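PDB 6GMP: parvulin 42 from Trypanosoma brucei brucei, which probably catalyses the cis-trans isomerisation of peptide bonds preceding proline, here represented by its C-terminal parvulin-type PPIase domain. Local coordinates for residues N42-I47 and S106-T111. Sequence-based numbering, arbitrary orientation.
Sequences NLAQAI and SAPVET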
ATOM      1  N   ASN A  42      10.757  -2.169  -6.845  1.00 17.87           N
ATOM      2  CA  ASN A  42      11.823  -1.250  -6.495  1.00 17.56           C
ATOM      3  C   ASN A  42      11.284   0.074  -6.002  1.00 17.19           C
ATOM      4  O   ASN A  42      11.832   0.656  -5.070  1.00 18.64           O
ATOM      5  CB  ASN A  42      12.741  -1.031  -7.688  1.00 18.26           C
ATOM      6  CG  ASN A  42      13.634  -2.210  -7.939  1.00 20.25           C
ATOM      7  OD1 ASN A  42      14.073  -2.888  -7.001  1.00 24.90           O
ATOM      8  ND2 ASN A  42      13.948  -2.448  -9.198  1.00 20.08           N
ATOM      9  N   LEU A  43      10.204   0.542  -6.596  1.00 17.47           N
ATOM     10  CA  LEU A  43       9.602   1.792  -6.174  0.62 19.01           C
ATOM     11  C   LEU A  43       9.031   1.665  -4.766  1.00 19.12           C
ATOM     12  O   LEU A  43       9.297   2.514  -3.906  1.00 18.09           O
ATOM     13  CB  LEU A  43       8.517   2.225  -7.154  0.62 18.57           C
ATOM     14  CG  LEU A  43       7.746   3.488  -6.775  0.62 20.12           C
ATOM     15  CD1 LEU A  43       8.703   4.618  -6.542  0.62 21.56           C
ATOM     16  CD2 LEU A  43       6.770   3.845  -7.878  0.62 23.35           C
ATOM     17  N   ALA A  44       8.257   0.613  -4.505  1.00 17.31           N
ATOM     18  CA  ALA A  44       7.700   0.396  -3.177  1.00 18.27           C
ATOM     19  C   ALA A  44       8.809   0.312  -2.127  1.00 19.76           C
ATOM     20  O   ALA A  44       8.693   0.858  -1.017  1.00 19.36           O
ATOM     21  CB  ALA A  44       6.860  -0.865  -3.175  1.00 18.46           C
ATOM     22  N   GLN A  45       9.895  -0.365  -2.463  1.00 17.86           N
ATOM     23  CA  GLN A  45      11.028  -0.461  -1.552  1.00 18.77           C
ATOM     24  C   GLN A  45      11.594   0.918  -1.221  1.00 20.42           C
ATOM     25  O   GLN A  45      11.913   1.202  -0.062  1.00 20.99           O
ATOM     26  CB  GLN A  45      12.113  -1.350  -2.157  1.00 19.49           C
ATOM     27  CG  GLN A  45      13.392  -1.448  -1.337  1.00 23.08           C
ATOM     28  CD  GLN A  45      13.153  -1.944   0.075  1.00 28.09           C
ATOM     29  OE1 GLN A  45      12.236  -2.740   0.323  1.00 27.23           O
ATOM     30  NE2 GLN A  45      13.982  -1.488   1.009  1.00 27.99           N
ATOM     31  N   ALA A  46      11.748   1.764  -2.235  1.00 19.39           N
ATOM     32  CA  ALA A  46      12.316   3.087  -2.015  1.00 20.65           C
ATOM     33  C   ALA A  46      11.400   3.988  -1.191  1.00 19.86           C
ATOM     34  O   ALA A  46      11.884   4.712  -0.309  1.00 19.90           O
ATOM     35  CB  ALA A  46      12.645   3.754  -3.333  1.00 21.45           C
ATOM     36  N   ILE A  47      10.090   3.960  -1.464  1.00 20.03           N
ATOM     37  CA  ILE A  47       9.183   4.873  -0.781  0.59 22.59           C
ATOM     38  C   ILE A  47       9.075   4.482   0.694  1.00 19.90           C
ATOM     39  O   ILE A  47       8.840   5.347   1.555  1.00 20.67           O
ATOM     40  CB  ILE A  47       7.840   5.040  -1.504  0.59 28.97           C
ATOM     41  CG1 ILE A  47       7.095   3.725  -1.560  0.59 21.62           C
ATOM     42  CG2 ILE A  47       8.082   5.627  -2.906  0.59 26.16           C
ATOM     43  CD1 ILE A  47       5.724   3.836  -2.225  0.59 22.70           C
ATOM     44  N   SER A 106       4.515  -2.486   6.778  1.00 23.01           N
ATOM     45  CA  SER A 106       5.081  -3.716   6.252  1.00 23.70           C
ATOM     46  C   SER A 106       6.205  -3.458   5.254  1.00 25.88           C
ATOM     47  O   SER A 106       6.359  -2.351   4.733  1.00 26.73           O
ATOM     48  CB  SER A 106       3.999  -4.527   5.550  1.00 24.95           C
ATOM     49  OG  SER A 106       3.590  -3.894   4.346  1.00 23.03           O
ATOM     50  N   ALA A 107       6.972  -4.507   4.976  1.00 28.79           N
ATOM     51  CA  ALA A 107       7.815  -4.544   3.797  1.00 28.83           C
ATOM     52  C   ALA A 107       6.893  -4.638   2.597  1.00 27.03           C
ATOM     53  O   ALA A 107       5.706  -4.927   2.752  1.00 29.39           O
ATOM     54  CB  ALA A 107       8.722  -5.739   3.832  1.00 33.36           C
ATOM     55  N   PRO A 108       7.422  -4.389   1.395  1.00 25.44           N
ATOM     56  CA  PRO A 108       6.552  -4.530   0.223  1.00 27.83           C
ATOM     57  C   PRO A 108       5.960  -5.932   0.125  1.00 28.88           C
ATOM     58  O   PRO A 108       6.676  -6.918   0.242  1.00 31.88           O
ATOM     59  CB  PRO A 108       7.497  -4.247  -0.949  1.00 28.43           C
ATOM     60  CG  PRO A 108       8.583  -3.373  -0.362  1.00 30.04           C
ATOM     61  CD  PRO A 108       8.768  -3.900   1.038  1.00 26.87           C
ATOM     62  N   VAL A 109       4.649  -6.006  -0.064  1.00 24.75           N
ATOM     63  CA  VAL A 109       3.975  -7.288  -0.253  1.00 26.61           C
ATOM     64  C   VAL A 109       3.138  -7.226  -1.514  1.00 28.53           C
ATOM     65  O   VAL A 109       2.428  -6.253  -1.773  1.00 23.20           O
ATOM     66  CB  VAL A 109       3.095  -7.697   0.950  1.00 31.89           C
ATOM     67  CG1 VAL A 109       2.054  -6.653   1.262  1.00 33.14           C
ATOM     68  CG2 VAL A 109       2.429  -9.036   0.677  1.00 31.04           C
ATOM     69  N   GLU A 110       3.234  -8.285  -2.296  1.00 30.35           N
ATOM     70  CA  GLU A 110       2.637  -8.306  -3.608  1.00 30.84           C
ATOM     71  C   GLU A 110       1.347  -9.111  -3.628  1.00 31.81           C
ATOM     72  O   GLU A 110       1.232 -10.160  -2.979  1.00 36.04           O
ATOM     73  CB  GLU A 110       3.636  -8.900  -4.585  1.00 37.12           C
ATOM     74  CG  GLU A 110       3.200  -8.822  -6.006  1.00 43.47           C
ATOM     75  CD  GLU A 110       4.204  -9.460  -6.925  1.00 39.75           C
ATOM     76  OE1 GLU A 110       5.173 -10.062  -6.408  1.00 41.96           O
ATOM     77  OE2 GLU A 110       4.015  -9.364  -8.150  1.00 41.17           O
ATOM     78  N   THR A 111       0.377  -8.608  -4.379  1.00 31.77           N
ATOM     79  CA  THR A 111      -0.824  -9.359  -4.696  1.00 28.16           C
ATOM     80  C   THR A 111      -1.173  -9.113  -6.159  1.00 32.09           C
ATOM     81  O   THR A 111      -0.413  -8.461  -6.876  1.00 30.28           O
ATOM     82  CB  THR A 111      -2.009  -8.921  -3.844  1.00 27.77           C
ATOM     83  OG1 THR A 111      -2.434  -7.619  -4.257  1.00 27.24           O
ATOM     84  CG2 THR A 111      -1.637  -8.899  -2.368  1.00 28.94           C
TER
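In the parvulin fold, an antiparallel sheet packed with helices, Pro108, beside edge strand 109-111, rests against Ala44 and Gln45 of helix 37-49. The contact is small, burying about 110 Å² in all, and is made by close packing, with no hydrogen bond between the two segments. Ala44 suits the helix side: its methyl lets the backbones draw together, with the CA atoms of Ala44 and Pro108 6.1 Å apart, and its CB lies 4.1 Å from Pro108 CB. Ala44 and Pro108 both also touch Val115 of strand 114-120, so the contact sits on the sheet strand next to 109-111. Proline fits the other side because its ring is a compact, rigid apolar group, whose CG reaches the helix backbone, 3.9 Å from Gln45 N. Within strand 109-111, Glu110 forms a salt bridge through OE2 with NE of Arg37, the first residue of helix 37-49, a second tie between the same two elements. The solvent-exposed Gln45 reaches the ring only with its amide oxygen, its chain passing the proline at a slant. That chain leaves the helix with CG trans to N (chi1 176°) and then kinks at chi2, which turns the amide toward the proline. Gln45 OE1 ends 3.7 Å from Pro108 CD.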